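Local coordinates for deoxyhypusine synthase, putative (Entamoeba histolytica, PDB 7L9R), which probably acts as a deoxyhypusine synthase, an NAD-dependent transferase that converts a lysine of the translation factor eIF5A to deoxyhypusine, at residues G34-Y37 against E38-V41. Residues are numbered along the deposited sequence; the frame is centred on the assembly and turned at random.
Sequences GINY and EELV
Asn36 reaches over the start of the helix with its amide: OD1 accepts from Glu39 N at 3.0 Å, a straight bond (169° at the hydrogen) although the donor sits well above the amide's carbonyl plane. With CG anti to the backbone N (chi1 -178°), the same amide lies over the end of Glu39, whose carboxylate stacks on it almost in parallel, planes 7° apart, with Asn36 ND2 3.6 Å from Glu39 CD. A water ties the two groups together, accepting from Asn36 ND2 at 3.0 Å and donating to Glu39 OE1 at 2.8 Å. The main chain of Asn36 opens the helical pattern: Leu40 N donates to Asn36 O at 2.8 Å.

One residue on, Tyr37 O takes Val41 N at 3.0 Å. The Tyr37 side chain runs alongside Leu40, pointing the same way, and its CD1 rests 3.9 Å from Leu40 CD1; Ile35 CG2 lies above one face of the Tyr37 ring, offset toward its rim. Beyond them is the second subunit, where Lys340 packs on Tyr37 and Pro335 on Leu40. This is a classic asparagine N-cap, here starting helix 37-47 at a subunit interface.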
loop_
_atom_site.group_PDB
_atom_site.type_symbol
_atom_site.label_atom_id
_atom_site.label_comp_id
_atom_site.label_asym_id
_atom_site.label_seq_id
_atom_site.Cartn_x
_atom_site.Cartn_y
_atom_site.Cartn_z
ATOM N N GLY B 34 3.046 12.225 34.957
ATOM C CA GLY B 34 4.203 11.366 35.044
ATOM C C GLY B 34 4.129 10.224 34.051
ATOM O O GLY B 34 3.413 10.274 33.049
ATOM N N ILE B 35 4.903 9.178 34.333
ATOM C CA ILE B 35 5.061 8.048 33.423
ATOM C C ILE B 35 4.507 6.779 34.065
ATOM O O ILE B 35 5.006 6.320 35.104
ATOM C CB ILE B 35 6.520 7.862 33.008
ATOM C CG1 ILE B 35 6.989 9.122 32.272
ATOM C CG2 ILE B 35 6.647 6.625 32.140
ATOM C CD1 ILE B 35 8.451 9.157 32.026
ATOM N N ASN B 36 3.428 6.257 33.486
ATOM C CA ASN B 36 2.787 5.025 33.931
ATOM C C ASN B 36 2.596 4.146 32.699
ATOM O O ASN B 36 1.714 4.419 31.878
ATOM C CB ASN B 36 1.458 5.321 34.626
ATOM C CG ASN B 36 0.775 4.070 35.156
ATOM O OD1 ASN B 36 0.900 2.983 34.591
ATOM N ND2 ASN B 36 0.053 4.222 36.265
ATOM N N TYR B 37 3.415 3.101 32.563
ATOM C CA TYR B 37 3.394 2.318 31.330
ATOM C C TYR B 37 2.127 1.480 31.194
ATOM O O TYR B 37 1.697 1.201 30.068
ATOM C CB TYR B 37 4.639 1.435 31.225
ATOM C CG TYR B 37 5.857 2.239 30.853
ATOM C CD1 TYR B 37 5.985 2.774 29.577
ATOM C CD2 TYR B 37 6.872 2.472 31.767
ATOM C CE1 TYR B 37 7.082 3.522 29.223
ATOM C CE2 TYR B 37 7.983 3.218 31.419
ATOM C CZ TYR B 37 8.083 3.739 30.141
ATOM O OH TYR B 37 9.180 4.490 29.772
ATOM N N GLU B 38 1.515 1.068 32.309
ATOM C CA GLU B 38 0.225 0.391 32.204
ATOM C C GLU B 38 -0.856 1.332 31.687
ATOM O O GLU B 38 -1.646 0.956 30.812
ATOM C CB GLU B 38 -0.187 -0.195 33.553
ATOM C CG GLU B 38 -1.550 -0.879 33.522
ATOM C CD GLU B 38 -1.808 -1.774 34.735
ATOM O OE1 GLU B 38 -0.929 -1.885 35.614
ATOM O OE2 GLU B 38 -2.917 -2.334 34.828
ATOM N N GLU B 39 -0.909 2.560 32.211
ATOM C CA GLU B 39 -1.881 3.518 31.700
ATOM C C GLU B 39 -1.559 3.927 30.270
ATOM O O GLU B 39 -2.478 4.156 29.481
ATOM C CB GLU B 39 -1.965 4.746 32.609
ATOM C CG GLU B 39 -2.738 4.469 33.876
ATOM C CD GLU B 39 -2.871 5.676 34.799
ATOM O OE1 GLU B 39 -2.247 6.730 34.517
ATOM O OE2 GLU B 39 -3.607 5.557 35.812
ATOM N N LEU B 40 -0.273 4.012 29.915
ATOM C CA LEU B 40 0.101 4.297 28.532
ATOM C C LEU B 40 -0.410 3.213 27.588
ATOM O O LEU B 40 -0.909 3.511 26.496
ATOM C CB LEU B 40 1.619 4.431 28.409
ATOM C CG LEU B 40 2.223 5.833 28.446
ATOM C CD1 LEU B 40 3.731 5.743 28.558
ATOM C CD2 LEU B 40 1.840 6.636 27.210
ATOM N N VAL B 41 -0.278 1.949 27.987
ATOM C CA VAL B 41 -0.760 0.848 27.162
ATOM C C VAL B 41 -2.280 0.887 27.055
ATOM O O VAL B 41 -2.841 0.834 25.953
ATOM C CB VAL B 41 -0.255 -0.491 27.724
ATOM C CG1 VAL B 41 -1.055 -1.651 27.159
ATOM C CG2 VAL B 41 1.216 -0.653 27.419
HETATM O O HOH W 1 -0.648 7.087 36.842
#